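Side-chain contacts in myosin regulatory light chain (Physarum polycephalum, PDB 2BL0), which binds calcium through an EF-hand and probably serves as a light chain of the regulatory domain of a myosin II motor: residues D5-C10 and V63-I68; E9-F14 and K53-A58; G28-S33 and A58-V63. All blocks are in the same frame, centred on the assembly; numbering follows the deposited sequence.

Interaction 1: residues D5-C10 and V63-I68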
loop_
_atom_site.group_PDB
_atom_site.type_symbol
_atom_site.label_atom_id
_atom_site.label_comp_id
_atom_site.label_asym_id
_atom_site.label_seq_id
_atom_site.Cartn_x
_atom_site.Cartn_y
_atom_site.Cartn_z
ATOM N N ASP B 5 2.386 -1.178 -12.607
ATOM C CA ASP B 5 2.283 -1.742 -11.268
ATOM C C ASP B 5 1.270 -0.954 -10.462
ATOM O O ASP B 5 0.511 -1.537 -9.706
ATOM C CB ASP B 5 3.638 -1.759 -10.543
ATOM C CG ASP B 5 4.580 -2.835 -11.065
ATOM O OD1 ASP B 5 4.121 -3.838 -11.658
ATOM O OD2 ASP B 5 5.820 -2.754 -10.916
ATOM N N GLN B 6 1.253 0.361 -10.636
ATOM C CA GLN B 6 0.315 1.214 -9.916
ATOM C C GLN B 6 -1.104 0.981 -10.412
ATOM O O GLN B 6 -2.040 1.009 -9.630
ATOM C CB GLN B 6 0.677 2.691 -10.054
ATOM C CG GLN B 6 1.868 3.132 -9.203
ATOM C CD GLN B 6 2.301 4.547 -9.512
ATOM O OE1 GLN B 6 2.496 4.889 -10.671
ATOM N NE2 GLN B 6 2.476 5.365 -8.477
ATOM N N ILE B 7 -1.265 0.771 -11.719
ATOM C CA ILE B 7 -2.587 0.476 -12.272
ATOM C C ILE B 7 -3.105 -0.865 -11.736
ATOM O O ILE B 7 -4.258 -0.965 -11.313
ATOM C CB ILE B 7 -2.580 0.511 -13.834
ATOM C CG1 ILE B 7 -2.307 1.929 -14.337
ATOM C CG2 ILE B 7 -3.904 0.073 -14.369
ATOM C CD1 ILE B 7 -1.884 2.010 -15.806
ATOM N N GLN B 8 -2.253 -1.886 -11.722
ATOM C CA GLN B 8 -2.657 -3.181 -11.159
ATOM C C GLN B 8 -3.041 -3.077 -9.680
ATOM O O GLN B 8 -4.032 -3.644 -9.239
ATOM C CB GLN B 8 -1.541 -4.214 -11.322
ATOM C CG GLN B 8 -1.866 -5.569 -10.695
ATOM C CD GLN B 8 -0.774 -6.587 -10.939
ATOM O OE1 GLN B 8 -1.045 -7.702 -11.378
ATOM N NE2 GLN B 8 0.454 -6.208 -10.657
ATOM N N GLU B 9 -2.239 -2.352 -8.913
ATOM C CA GLU B 9 -2.465 -2.180 -7.490
ATOM C C GLU B 9 -3.813 -1.539 -7.239
ATOM O O GLU B 9 -4.564 -1.946 -6.353
ATOM C CB GLU B 9 -1.365 -1.281 -6.904
ATOM C CG GLU B 9 -1.467 -1.013 -5.410
ATOM C CD GLU B 9 -0.364 -0.111 -4.888
ATOM O OE1 GLU B 9 -0.034 0.900 -5.540
ATOM O OE2 GLU B 9 0.182 -0.429 -3.823
ATOM N N CYS B 10 -4.088 -0.487 -7.999
ATOM C CA CYS B 10 -5.349 0.206 -7.893
ATOM C C CYS B 10 -6.502 -0.723 -8.205
ATOM O O CYS B 10 -7.444 -0.795 -7.424
ATOM C CB CYS B 10 -5.361 1.429 -8.809
ATOM S SG CYS B 10 -6.983 2.249 -8.971
ATOM N N VAL B 63 -8.271 1.672 -21.026
ATOM C CA VAL B 63 -9.081 2.865 -20.832
ATOM C C VAL B 63 -8.238 3.984 -20.205
ATOM O O VAL B 63 -8.257 5.129 -20.666
ATOM C CB VAL B 63 -10.309 2.565 -19.968
ATOM C CG1 VAL B 63 -11.039 3.869 -19.571
ATOM C CG2 VAL B 63 -11.259 1.677 -20.723
ATOM N N TYR B 64 -7.470 3.622 -19.175
ATOM C CA TYR B 64 -6.683 4.588 -18.427
ATOM C C TYR B 64 -5.600 5.216 -19.274
ATOM O O TYR B 64 -5.284 6.385 -19.098
ATOM C CB TYR B 64 -6.067 3.956 -17.171
ATOM C CG TYR B 64 -5.188 4.928 -16.404
ATOM C CD1 TYR B 64 -5.735 5.853 -15.533
ATOM C CD2 TYR B 64 -3.814 4.916 -16.571
ATOM C CE1 TYR B 64 -4.924 6.753 -14.837
ATOM C CE2 TYR B 64 -2.990 5.815 -15.905
ATOM C CZ TYR B 64 -3.555 6.725 -15.028
ATOM O OH TYR B 64 -2.754 7.592 -14.341
ATOM N N ARG B 65 -5.039 4.458 -20.201
ATOM C CA ARG B 65 -3.908 4.959 -20.997
ATOM C C ARG B 65 -4.313 5.945 -22.104
ATOM O O ARG B 65 -3.461 6.581 -22.735
ATOM C CB ARG B 65 -3.128 3.783 -21.575
ATOM C CG ARG B 65 -2.336 3.011 -20.527
ATOM C CD ARG B 65 -1.248 3.816 -19.847
ATOM N NE ARG B 65 -0.361 2.946 -19.069
ATOM C CZ ARG B 65 0.488 3.374 -18.135
ATOM N NH1 ARG B 65 0.592 4.674 -17.852
ATOM N NH2 ARG B 65 1.248 2.494 -17.485
ATOM N N LYS B 66 -5.612 6.094 -22.324
ATOM C CA LYS B 66 -6.130 7.098 -23.236
ATOM C C LYS B 66 -5.919 8.498 -22.658
ATOM O O LYS B 66 -5.726 8.657 -21.437
ATOM C CB LYS B 66 -7.614 6.861 -23.503
ATOM C CG LYS B 66 -7.936 5.477 -24.072
ATOM C CD LYS B 66 -7.066 5.103 -25.264
ATOM C CE LYS B 66 -7.572 3.796 -25.918
ATOM N NZ LYS B 66 -6.563 3.222 -26.837
ATOM N N PRO B 67 -5.974 9.511 -23.529
ATOM C CA PRO B 67 -5.663 10.899 -23.150
ATOM C C PRO B 67 -6.730 11.631 -22.355
ATOM O O PRO B 67 -6.976 12.824 -22.587
ATOM C CB PRO B 67 -5.480 11.598 -24.512
ATOM C CG PRO B 67 -5.536 10.566 -25.515
ATOM C CD PRO B 67 -6.298 9.414 -24.964
ATOM N N ILE B 68 -7.346 10.941 -21.408
ATOM C CA ILE B 68 -8.268 11.569 -20.483
ATOM C C ILE B 68 -7.468 12.637 -19.728
ATOM O O ILE B 68 -6.335 12.396 -19.329
ATOM C CB ILE B 68 -8.842 10.504 -19.521
ATOM C CG1 ILE B 68 -9.559 9.384 -20.301
ATOM C CG2 ILE B 68 -9.779 11.160 -18.535
ATOM C CD1 ILE B 68 -9.907 8.134 -19.459
#
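In the N-terminal EF-hand pair, the first helix of the calcium-binding hand meets the end of helix 57-64 where Ile7 lies against Tyr64 and Arg65. A single side chain makes the whole approach from segment 5-10. The CD1 methyl of Ile7 fits into the corner between the phenol ring and the guanidinium group, 3.6 Å from Tyr64 CD2, and meets the ring obliquely along its CD2-CE2 side. One carbon further back, Ile7 CG1 stands 4.0 Å from the same Tyr64 CD2. With CG1 beside the backbone N and the chain stretched beyond it (chi2 163°), the methyl reaches across to helix 57-64, while CG2 is left to pack on Phe60 and Lys61. Arg65 supplies the corner's second side. Its chain bends at chi2 (-63°) and brings the guanidinium round so that Ile7 CD1 rests over one face, 3.4 Å above the plane and displaced toward the rim, where Arg65 NH2 is 3.6 Å from that methyl. Other partners take the rest of these side chains: Tyr64 OH bonds to Leu34 O and Ala2 N, Lys36 makes a cation-pi contact with the phenol ring, and Arg65 NH1 has a weak bond to Ala2 O. The contact with Ile7 is thus nonpolar, mainly van der Waals, with the methyl on the flat surface of the guanidinium, so that the in-plane N-H groups of Arg65 can still serve polar partners.

Interaction 2: residues E9-F14 and K53-A58; sequences ECFQIF and KEFDLA
Phe11, on the helix leading into the calcium loop, is met in turn by Phe55, Asp56 and Leu57 as the chain passes from a short strand into helix 57-64. Phe55, whose backbone pairs with Val22 of strand 22-23, comes first. Its CG lies between the backbone N and the carbonyl carbon (chi1 61°), which swings the ring toward helix 4-14 and brings Phe55 CE2 to 3.9 Å from Phe11 CE1. The two side chains run past one another in opposite senses, their ring planes inclined at 70° and centroids 6.0 Å apart, an oblique pairing. The carbonyl of Phe55 approaches differently: Phe55 O lies in the plane of the Phe11 ring at its edge, 3.6 Å from CE1, facing the weakly positive rim of C-H groups. At Asp56 it is the backbone that touches, with the carbonyl carbon C 3.5 Å from Phe11 CE1. The Asp56 side chain turns away and acts as N-cap of helix 57-64, OD1 accepting from Thr59 N. Leu57 then covers a face of the Phe11 ring. Its N is 3.5 Å above the plane near the rim at CZ, and Leu57 CB makes a CH-pi contact almost along the ring normal, 4.2 Å from the centroid of the Phe11 ring. Leu57 CD1 reaches back to Phe11 CB at 3.7 Å. The same ring also packs on Val22 and Phe60; the Phe11 side chain lies about 7 Å from the bound calcium ion. An aromatic residue one turn before the calcium loop, set against the short antiparallel strand pair and the helix that follows it, is characteristic of paired EF-hands, where it ties the metal-binding hand to its neighbour.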
loop_
_atom_site.group_PDB
_atom_site.type_symbol
_atom_site.label_atom_id
_atom_site.label_comp_id
_atom_site.label_asym_id
_atom_site.label_seq_id
_atom_site.Cartn_x
_atom_site.Cartn_y
_atom_site.Cartn_z
ATOM N N GLU B 9 -2.239 -2.352 -8.913
ATOM C CA GLU B 9 -2.465 -2.180 -7.490
ATOM C C GLU B 9 -3.813 -1.539 -7.239
ATOM O O GLU B 9 -4.564 -1.946 -6.353
ATOM C CB GLU B 9 -1.365 -1.281 -6.904
ATOM C CG GLU B 9 -1.467 -1.013 -5.410
ATOM C CD GLU B 9 -0.364 -0.111 -4.888
ATOM O OE1 GLU B 9 -0.034 0.900 -5.540
ATOM O OE2 GLU B 9 0.182 -0.429 -3.823
ATOM N N CYS B 10 -4.088 -0.487 -7.999
ATOM C CA CYS B 10 -5.349 0.206 -7.893
ATOM C C CYS B 10 -6.502 -0.723 -8.205
ATOM O O CYS B 10 -7.444 -0.795 -7.424
ATOM C CB CYS B 10 -5.361 1.429 -8.809
ATOM S SG CYS B 10 -6.983 2.249 -8.971
ATOM N N PHE B 11 -6.410 -1.466 -9.308
ATOM C CA PHE B 11 -7.466 -2.392 -9.697
ATOM C C PHE B 11 -7.735 -3.404 -8.587
ATOM O O PHE B 11 -8.883 -3.648 -8.235
ATOM C CB PHE B 11 -7.114 -3.107 -10.999
ATOM C CG PHE B 11 -8.204 -4.021 -11.500
ATOM C CD1 PHE B 11 -9.192 -3.544 -12.374
ATOM C CD2 PHE B 11 -8.238 -5.340 -11.117
ATOM C CE1 PHE B 11 -10.199 -4.371 -12.824
ATOM C CE2 PHE B 11 -9.223 -6.170 -11.562
ATOM C CZ PHE B 11 -10.207 -5.699 -12.420
ATOM N N GLN B 12 -6.673 -3.962 -8.030
ATOM C CA GLN B 12 -6.804 -4.974 -6.993
ATOM C C GLN B 12 -7.488 -4.414 -5.747
ATOM O O GLN B 12 -8.218 -5.122 -5.067
ATOM C CB GLN B 12 -5.435 -5.562 -6.625
ATOM C CG GLN B 12 -4.839 -6.352 -7.756
ATOM C CD GLN B 12 -3.492 -6.960 -7.437
ATOM O OE1 GLN B 12 -3.141 -7.981 -8.016
ATOM N NE2 GLN B 12 -2.739 -6.346 -6.529
ATOM N N ILE B 13 -7.253 -3.141 -5.445
ATOM C CA ILE B 13 -7.900 -2.497 -4.307
ATOM C C ILE B 13 -9.411 -2.377 -4.529
ATOM O O ILE B 13 -10.187 -2.620 -3.611
ATOM C CB ILE B 13 -7.226 -1.130 -3.995
ATOM C CG1 ILE B 13 -5.867 -1.359 -3.313
ATOM C CG2 ILE B 13 -8.091 -0.263 -3.105
ATOM C CD1 ILE B 13 -4.996 -0.151 -3.319
ATOM N N PHE B 14 -9.816 -2.040 -5.753
ATOM C CA PHE B 14 -11.221 -1.969 -6.124
ATOM C C PHE B 14 -11.877 -3.348 -6.210
ATOM O O PHE B 14 -13.071 -3.473 -5.961
ATOM C CB PHE B 14 -11.403 -1.218 -7.443
ATOM C CG PHE B 14 -11.449 0.274 -7.286
ATOM C CD1 PHE B 14 -10.290 1.021 -7.163
ATOM C CD2 PHE B 14 -12.668 0.932 -7.254
ATOM C CE1 PHE B 14 -10.341 2.413 -6.988
ATOM C CE2 PHE B 14 -12.731 2.288 -7.074
ATOM C CZ PHE B 14 -11.578 3.043 -6.942
ATOM N N LYS B 53 -21.260 -4.628 -17.752
ATOM C CA LYS B 53 -21.589 -4.217 -16.390
ATOM C C LYS B 53 -20.354 -4.262 -15.485
ATOM O O LYS B 53 -20.422 -3.782 -14.355
ATOM C CB LYS B 53 -22.701 -5.087 -15.815
ATOM C CG LYS B 53 -22.289 -6.512 -15.504
ATOM C CD LYS B 53 -23.463 -7.352 -15.019
ATOM C CE LYS B 53 -22.981 -8.687 -14.445
ATOM N NZ LYS B 53 -24.138 -9.589 -14.200
ATOM N N GLU B 54 -19.260 -4.865 -15.968
ATOM C CA GLU B 54 -17.982 -4.914 -15.231
ATOM C C GLU B 54 -16.804 -4.857 -16.187
ATOM O O GLU B 54 -16.969 -5.016 -17.402
ATOM C CB GLU B 54 -17.879 -6.187 -14.368
ATOM C CG GLU B 54 -18.876 -7.254 -14.715
ATOM C CD GLU B 54 -18.612 -8.573 -14.025
ATOM O OE1 GLU B 54 -18.720 -9.619 -14.714
ATOM O OE2 GLU B 54 -18.317 -8.568 -12.811
ATOM N N PHE B 55 -15.613 -4.613 -15.644
ATOM C CA PHE B 55 -14.395 -4.573 -16.449
ATOM C C PHE B 55 -13.243 -5.281 -15.744
ATOM O O PHE B 55 -13.209 -5.354 -14.523
ATOM C CB PHE B 55 -13.997 -3.132 -16.812
ATOM C CG PHE B 55 -13.696 -2.247 -15.626
ATOM C CD1 PHE B 55 -14.717 -1.599 -14.933
ATOM C CD2 PHE B 55 -12.382 -2.053 -15.206
ATOM C CE1 PHE B 55 -14.404 -0.763 -13.835
ATOM C CE2 PHE B 55 -12.079 -1.226 -14.113
ATOM C CZ PHE B 55 -13.100 -0.596 -13.426
ATOM N N ASP B 56 -12.309 -5.788 -16.530
ATOM C CA ASP B 56 -11.104 -6.457 -16.010
ATOM C C ASP B 56 -9.877 -5.551 -16.100
ATOM O O ASP B 56 -9.961 -4.414 -16.558
ATOM C CB ASP B 56 -10.881 -7.830 -16.668
ATOM C CG ASP B 56 -10.569 -7.766 -18.157
ATOM O OD1 ASP B 56 -10.258 -6.695 -18.711
ATOM O OD2 ASP B 56 -10.564 -8.809 -18.863
ATOM N N LEU B 57 -8.736 -6.058 -15.645
ATOM C CA LEU B 57 -7.534 -5.251 -15.540
ATOM C C LEU B 57 -7.038 -4.792 -16.896
ATOM O O LEU B 57 -6.659 -3.644 -17.044
ATOM C CB LEU B 57 -6.423 -6.023 -14.822
ATOM C CG LEU B 57 -5.049 -5.342 -14.773
ATOM C CD1 LEU B 57 -5.124 -4.006 -14.042
ATOM C CD2 LEU B 57 -4.014 -6.270 -14.158
ATOM N N ALA B 58 -7.062 -5.683 -17.885
ATOM C CA ALA B 58 -6.599 -5.362 -19.240
ATOM C C ALA B 58 -7.384 -4.196 -19.792
ATOM O O ALA B 58 -6.819 -3.285 -20.368
ATOM C CB ALA B 58 -6.709 -6.574 -20.169
#

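Interaction 3: residues G28-S33 and A58-V63; sequences GSALRS and ATFKTV
Phe60 drives its ring end-on into the backbone of Ala30 and Leu31, joining the exit helix of the calcium-binding EF-hand to the last helix of the unit paired with it. The helices cross at -58°, with segment axes 11.1 Å apart, a spacing bridged by the ring. Phe60 CE1 touches Ala30 CB at 3.6 Å, an oblique approach, whereas Ala30 O and Leu31 N lie at the ring's edge near its plane. Phe60 CZ is 3.7 Å from Ala30 O. A chi1 of -177° sets CG of Phe60 opposite the backbone N and turns the ring toward helix 27-33. Leu31 comes back the other way, its CD2 alongside the ring at 4.0 Å from Phe60 CE1, and that same methyl lies against Val63 CG1, the two side chains crossing at about a right angle. A serine in place of Phe60 would probably leave Ala30 CB without its partner and open a gap beside Leu31 CD2. Further out, Val63 packs on Ile46 of helix 40-50, and Thr59 on Leu50 of the same helix. Within each helix a hydroxyl folds back on the main chain: Thr62 OG1 donates to Ala58 O, and Ser33 OG to Ser29 O at 2.7 Å. Ser29 O is thus gripped twice, by Ser33 OG from above its carbonyl plane and by Ser33 N from the opposite face.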
loop_
_atom_site.group_PDB
_atom_site.type_symbol
_atom_site.label_atom_id
_atom_site.label_comp_id
_atom_site.label_asym_id
_atom_site.label_seq_id
_atom_site.Cartn_x
_atom_site.Cartn_y
_atom_site.Cartn_z
ATOM N N GLY B 28 -15.229 5.231 -13.137
ATOM C CA GLY B 28 -14.882 6.618 -12.907
ATOM C C GLY B 28 -13.999 6.792 -11.683
ATOM O O GLY B 28 -12.955 7.440 -11.753
ATOM N N SER B 29 -14.412 6.200 -10.565
ATOM C CA SER B 29 -13.666 6.278 -9.303
ATOM C C SER B 29 -12.250 5.746 -9.430
ATOM O O SER B 29 -11.307 6.342 -8.933
ATOM C CB SER B 29 -14.411 5.516 -8.203
ATOM O OG SER B 29 -15.630 6.181 -7.932
ATOM N N ALA B 30 -12.112 4.630 -10.137
ATOM C CA ALA B 30 -10.812 3.991 -10.344
ATOM C C ALA B 30 -9.893 4.846 -11.229
ATOM O O ALA B 30 -8.705 5.012 -10.912
ATOM C CB ALA B 30 -11.012 2.582 -10.924
ATOM N N LEU B 31 -10.422 5.394 -12.325
ATOM C CA LEU B 31 -9.657 6.313 -13.181
ATOM C C LEU B 31 -9.211 7.541 -12.403
ATOM O O LEU B 31 -8.034 7.949 -12.433
ATOM C CB LEU B 31 -10.483 6.747 -14.398
ATOM C CG LEU B 31 -10.784 5.662 -15.407
ATOM C CD1 LEU B 31 -11.888 6.142 -16.307
ATOM C CD2 LEU B 31 -9.537 5.278 -16.196
ATOM N N ARG B 32 -10.156 8.120 -11.671
ATOM C CA ARG B 32 -9.896 9.300 -10.872
ATOM C C ARG B 32 -8.853 9.047 -9.771
ATOM O O ARG B 32 -8.047 9.920 -9.471
ATOM C CB ARG B 32 -11.197 9.795 -10.269
ATOM C CG ARG B 32 -12.093 10.432 -11.294
ATOM C CD ARG B 32 -13.538 10.593 -10.856
ATOM N NE ARG B 32 -14.321 11.103 -11.976
ATOM C CZ ARG B 32 -15.560 10.740 -12.286
ATOM N NH1 ARG B 32 -16.244 9.855 -11.551
ATOM N NH2 ARG B 32 -16.118 11.253 -13.364
ATOM N N SER B 33 -8.874 7.840 -9.204
ATOM C CA SER B 33 -7.941 7.447 -8.164
ATOM C C SER B 33 -6.501 7.587 -8.631
ATOM O O SER B 33 -5.623 7.882 -7.815
ATOM C CB SER B 33 -8.200 6.005 -7.692
ATOM O OG SER B 33 -9.433 5.915 -6.985
ATOM N N ALA B 58 -7.062 -5.683 -17.885
ATOM C CA ALA B 58 -6.599 -5.362 -19.240
ATOM C C ALA B 58 -7.384 -4.196 -19.792
ATOM O O ALA B 58 -6.819 -3.285 -20.368
ATOM C CB ALA B 58 -6.709 -6.574 -20.169
ATOM N N THR B 59 -8.693 -4.223 -19.581
ATOM C CA THR B 59 -9.575 -3.134 -19.970
ATOM C C THR B 59 -9.261 -1.828 -19.234
ATOM O O THR B 59 -9.125 -0.755 -19.838
ATOM C CB THR B 59 -11.024 -3.565 -19.746
ATOM O OG1 THR B 59 -11.368 -4.583 -20.720
ATOM C CG2 THR B 59 -11.998 -2.424 -19.987
ATOM N N PHE B 60 -9.098 -1.922 -17.927
ATOM C CA PHE B 60 -8.796 -0.763 -17.121
ATOM C C PHE B 60 -7.531 -0.100 -17.632
ATOM O O PHE B 60 -7.489 1.116 -17.753
ATOM C CB PHE B 60 -8.615 -1.183 -15.668
ATOM C CG PHE B 60 -8.370 -0.050 -14.714
ATOM C CD1 PHE B 60 -9.169 1.101 -14.718
ATOM C CD2 PHE B 60 -7.389 -0.160 -13.754
ATOM C CE1 PHE B 60 -8.948 2.101 -13.784
ATOM C CE2 PHE B 60 -7.179 0.843 -12.836
ATOM C CZ PHE B 60 -7.962 1.966 -12.854
ATOM N N LYS B 61 -6.505 -0.901 -17.924
ATOM C CA LYS B 61 -5.242 -0.359 -18.462
ATOM C C LYS B 61 -5.457 0.396 -19.756
ATOM O O LYS B 61 -4.956 1.511 -19.926
ATOM C CB LYS B 61 -4.245 -1.491 -18.691
ATOM C CG LYS B 61 -3.607 -1.986 -17.425
ATOM C CD LYS B 61 -2.726 -3.202 -17.707
ATOM C CE LYS B 61 -2.051 -3.689 -16.458
ATOM N NZ LYS B 61 -1.058 -4.756 -16.745
ATOM N N THR B 62 -6.204 -0.223 -20.661
ATOM C CA THR B 62 -6.485 0.316 -21.972
ATOM C C THR B 62 -7.244 1.641 -21.860
ATOM O O THR B 62 -6.907 2.614 -22.518
ATOM C CB THR B 62 -7.310 -0.698 -22.810
ATOM O OG1 THR B 62 -6.594 -1.947 -22.968
ATOM C CG2 THR B 62 -7.486 -0.197 -24.204
ATOM N N VAL B 63 -8.271 1.672 -21.026
ATOM C CA VAL B 63 -9.081 2.865 -20.832
ATOM C C VAL B 63 -8.238 3.984 -20.205
ATOM O O VAL B 63 -8.257 5.129 -20.666
ATOM C CB VAL B 63 -10.309 2.565 -19.968
ATOM C CG1 VAL B 63 -11.039 3.869 -19.571
ATOM C CG2 VAL B 63 -11.259 1.677 -20.723
#

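All three contacts involve helix 57-64 or residues flanking it, set against the calcium-binding EF-hand: interactions 1 and 2 through helix 4-14, interaction 3 through helix 27-33. Interaction 3 is wholly buried, its side-chain contacts apolar, with one ring edge on a peptide. Interaction 1, its centre only 5 Å away, is buried too but runs out to an exposed arginine, so aliphatic packing gives way to a guanidinium face. Interaction 2 is partly buried and nearer the metal, and there ring and backbone meet where strand turns into helix. Phe60 links the three, its ring lying against Ile7 CG2 from interaction 1 and Phe55 CE2 from interaction 2, so the three contacts adjoin through one buried ring.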